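Long-range contact in 3-oxo-tetronate kinase (Haemophilus influenzae, PDB 1YZY), which catalyses the ATP-dependent phosphorylation of 3-oxo-tetronate to 3-oxo-tetronate 4-phosphate: residues F79-S87 against I111-R120. Sequence-based numbering, arbitrary orientation.
Sequences FKYCSTFDS and ITPALPVNGR
I111 and P113 meet the aromatic rings of Y81 and F85 on the apolar side of this contact. The I111 side chain runs at about a right angle to both; anti to the backbone N, CG2 is the branch turned to them, 3.6 Å from CE1 of F85 and 3.3 Å from OH of Y81. Compact, rigid P113 lies alongside both rings, its CB at the Y81 edge, 4.3 Å from CE1, and its CG equally near CD1 of F85. L152 of helix 152-159 packs on both P113 and F85.

Among polar groups, the Y81 hydroxyl hydrogen-bonds to T218, so the phenol can sit in a buried place. The type I turn C82-F85 presents S83 to P113 and R120: P113 CB lies 3.2 Å from S83 O, and NE of R120 gives a weak, bent bond to S83 OG (3.1 Å, 127°). T84 CG2 sits 3.8 Å from R120 NE. R120 NH1 also binds G119 O in its own segment, from well above the carbonyl plane, which would tend to restrict the guanidinium.

Mixed chemistry thus joins the loops after strands 77-80 and 109-111 within the sugar-binding N-terminal domain: aromatic-aliphatic packing beside a weakly bonded S83-R120 pair.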
loop_
_atom_site.group_PDB
_atom_site.type_symbol
_atom_site.label_atom_id
_atom_site.label_comp_id
_atom_site.label_asym_id
_atom_site.label_seq_id
_atom_site.Cartn_x
_atom_site.Cartn_y
_atom_site.Cartn_z
ATOM N N PHE A 79 10.260 -5.103 8.436
ATOM C CA PHE A 79 9.020 -5.845 8.633
ATOM C C PHE A 79 7.950 -4.815 8.974
ATOM O O PHE A 79 7.923 -4.280 10.074
ATOM C CB PHE A 79 9.189 -6.862 9.775
ATOM C CG PHE A 79 7.922 -7.595 10.142
ATOM C CD1 PHE A 79 6.890 -7.754 9.218
ATOM C CD2 PHE A 79 7.754 -8.098 11.425
ATOM C CE1 PHE A 79 5.710 -8.393 9.571
ATOM C CE2 PHE A 79 6.579 -8.739 11.790
ATOM C CZ PHE A 79 5.552 -8.887 10.862
ATOM N N LYS A 80 7.064 -4.553 8.024
ATOM C CA LYS A 80 5.997 -3.577 8.178
ATOM C C LYS A 80 4.647 -4.147 8.588
ATOM O O LYS A 80 4.076 -4.983 7.892
ATOM C CB LYS A 80 5.863 -2.781 6.872
ATOM C CG LYS A 80 4.513 -2.125 6.623
ATOM C CD LYS A 80 4.436 -0.755 7.216
ATOM C CE LYS A 80 3.120 -0.094 6.890
ATOM N NZ LYS A 80 1.958 -0.708 7.584
ATOM N N TYR A 81 4.115 -3.640 9.696
ATOM C CA TYR A 81 2.818 -4.056 10.210
ATOM C C TYR A 81 1.917 -2.838 10.445
ATOM O O TYR A 81 2.276 -1.719 10.088
ATOM C CB TYR A 81 2.974 -4.915 11.472
ATOM C CG TYR A 81 4.010 -4.418 12.454
ATOM C CD1 TYR A 81 3.791 -3.265 13.208
ATOM C CD2 TYR A 81 5.204 -5.106 12.639
ATOM C CE1 TYR A 81 4.737 -2.812 14.122
ATOM C CE2 TYR A 81 6.156 -4.664 13.549
ATOM C CZ TYR A 81 5.914 -3.514 14.291
ATOM O OH TYR A 81 6.839 -3.082 15.218
ATOM N N CYS A 82 0.735 -3.046 11.013
ATOM C CA CYS A 82 -0.186 -1.936 11.220
ATOM C C CYS A 82 0.247 -0.988 12.343
ATOM O O CYS A 82 0.927 -1.403 13.294
ATOM C CB CYS A 82 -1.600 -2.463 11.477
ATOM S SG CYS A 82 -2.939 -1.250 11.277
ATOM N N SER A 83 -0.143 0.280 12.219
ATOM C CA SER A 83 0.194 1.290 13.220
ATOM C C SER A 83 -0.539 1.085 14.561
ATOM O O SER A 83 -0.203 1.721 15.567
ATOM C CB SER A 83 -0.037 2.701 12.664
ATOM O OG SER A 83 -1.408 2.967 12.402
ATOM N N THR A 84 -1.535 0.200 14.573
ATOM C CA THR A 84 -2.277 -0.112 15.797
ATOM C C THR A 84 -1.816 -1.458 16.369
ATOM O O THR A 84 -2.452 -2.031 17.257
ATOM C CB THR A 84 -3.805 -0.078 15.595
ATOM O OG1 THR A 84 -4.135 -0.499 14.269
ATOM C CG2 THR A 84 -4.327 1.325 15.797
ATOM N N PHE A 85 -0.686 -1.936 15.847
ATOM C CA PHE A 85 -0.051 -3.177 16.280
ATOM C C PHE A 85 -0.943 -4.421 16.167
ATOM O O PHE A 85 -0.731 -5.399 16.881
ATOM C CB PHE A 85 0.465 -3.003 17.725
ATOM C CG PHE A 85 1.730 -3.760 18.020
ATOM C CD1 PHE A 85 2.932 -3.391 17.424
ATOM C CD2 PHE A 85 1.727 -4.834 18.905
ATOM C CE1 PHE A 85 4.109 -4.081 17.707
ATOM C CE2 PHE A 85 2.910 -5.534 19.191
ATOM C CZ PHE A 85 4.094 -5.152 18.591
ATOM N N ASP A 86 -1.883 -4.400 15.221
ATOM C CA ASP A 86 -2.831 -5.507 14.989
ATOM C C ASP A 86 -2.221 -6.897 15.118
ATOM O O ASP A 86 -1.382 -7.289 14.303
ATOM C CB ASP A 86 -3.491 -5.368 13.615
ATOM C CG ASP A 86 -4.244 -4.070 13.468
ATOM O OD1 ASP A 86 -3.648 -3.022 13.776
ATOM O OD2 ASP A 86 -5.426 -4.089 13.058
ATOM N N SER A 87 -2.692 -7.638 16.120
ATOM C CA SER A 87 -2.214 -8.985 16.419
ATOM C C SER A 87 -2.958 -9.559 17.632
ATOM O O SER A 87 -3.938 -8.977 18.108
ATOM C CB SER A 87 -0.709 -8.936 16.720
ATOM O OG SER A 87 -0.404 -7.946 17.702
ATOM N N ILE A 111 10.889 -1.746 17.571
ATOM C CA ILE A 111 9.460 -1.866 17.335
ATOM C C ILE A 111 8.853 -0.475 17.412
ATOM O O ILE A 111 9.024 0.218 18.415
ATOM C CB ILE A 111 8.814 -2.770 18.416
ATOM C CG1 ILE A 111 9.299 -4.209 18.247
ATOM C CG2 ILE A 111 7.297 -2.642 18.417
ATOM C CD1 ILE A 111 8.817 -5.122 19.325
ATOM N N THR A 112 8.161 -0.052 16.361
ATOM C CA THR A 112 7.531 1.258 16.376
ATOM C C THR A 112 6.442 1.498 15.346
ATOM O O THR A 112 6.720 1.704 14.172
ATOM C CB THR A 112 8.569 2.419 16.300
ATOM O OG1 THR A 112 7.882 3.676 16.216
ATOM C CG2 THR A 112 9.491 2.263 15.098
ATOM N N PRO A 113 5.177 1.355 15.761
ATOM C CA PRO A 113 4.028 1.578 14.883
ATOM C C PRO A 113 3.559 3.032 14.886
ATOM O O PRO A 113 2.392 3.339 14.643
ATOM C CB PRO A 113 2.910 0.823 15.606
ATOM C CG PRO A 113 3.328 0.854 17.041
ATOM C CD PRO A 113 4.779 0.554 16.931
ATOM N N ALA A 114 4.488 3.939 15.165
ATOM C CA ALA A 114 4.286 5.370 15.351
ATOM C C ALA A 114 4.505 6.284 14.147
ATOM O O ALA A 114 5.381 6.072 13.313
ATOM C CB ALA A 114 4.980 5.979 16.581
ATOM N N LEU A 115 3.689 7.334 14.132
ATOM C CA LEU A 115 3.693 8.424 13.166
ATOM C C LEU A 115 2.824 9.520 13.779
ATOM O O LEU A 115 1.650 9.695 13.460
ATOM C CB LEU A 115 3.128 8.011 11.809
ATOM C CG LEU A 115 3.234 9.106 10.742
ATOM C CD1 LEU A 115 4.633 9.707 10.738
ATOM C CD2 LEU A 115 2.895 8.524 9.374
ATOM N N PRO A 116 3.365 10.243 14.768
ATOM C CA PRO A 116 2.677 11.281 15.534
ATOM C C PRO A 116 1.849 12.266 14.744
ATOM O O PRO A 116 0.804 12.711 15.221
ATOM C CB PRO A 116 3.827 11.972 16.267
ATOM C CG PRO A 116 4.777 10.854 16.493
ATOM C CD PRO A 116 4.791 10.209 15.133
ATOM N N VAL A 117 2.314 12.636 13.555
ATOM C CA VAL A 117 1.574 13.595 12.742
ATOM C C VAL A 117 0.235 13.008 12.304
ATOM O O VAL A 117 -0.760 13.726 12.169
ATOM C CB VAL A 117 2.409 14.076 11.523
ATOM C CG1 VAL A 117 2.442 13.011 10.425
ATOM C CG2 VAL A 117 1.879 15.411 11.012
ATOM N N ASN A 118 0.203 11.687 12.155
ATOM C CA ASN A 118 -1.010 10.996 11.758
ATOM C C ASN A 118 -1.720 10.323 12.930
ATOM O O ASN A 118 -2.373 9.292 12.777
ATOM C CB ASN A 118 -0.716 10.013 10.622
ATOM C CG ASN A 118 -0.428 10.728 9.304
ATOM O OD1 ASN A 118 -0.915 11.840 9.063
ATOM N ND2 ASN A 118 0.362 10.094 8.444
ATOM N N GLY A 119 -1.579 10.922 14.108
ATOM C CA GLY A 119 -2.238 10.421 15.299
ATOM C C GLY A 119 -1.818 9.096 15.901
ATOM O O GLY A 119 -2.606 8.477 16.608
ATOM N N ARG A 120 -0.605 8.645 15.618
ATOM C CA ARG A 120 -0.120 7.391 16.188
ATOM C C ARG A 120 1.100 7.725 17.029
ATOM O O ARG A 120 2.211 7.870 16.509
ATOM C CB ARG A 120 0.244 6.388 15.085
ATOM C CG ARG A 120 -0.945 5.885 14.267
ATOM C CD ARG A 120 -1.918 5.094 15.130
ATOM N NE ARG A 120 -3.067 4.601 14.377
ATOM C CZ ARG A 120 -4.199 5.277 14.198
ATOM N NH1 ARG A 120 -4.350 6.489 14.713
ATOM N NH2 ARG A 120 -5.192 4.726 13.517
#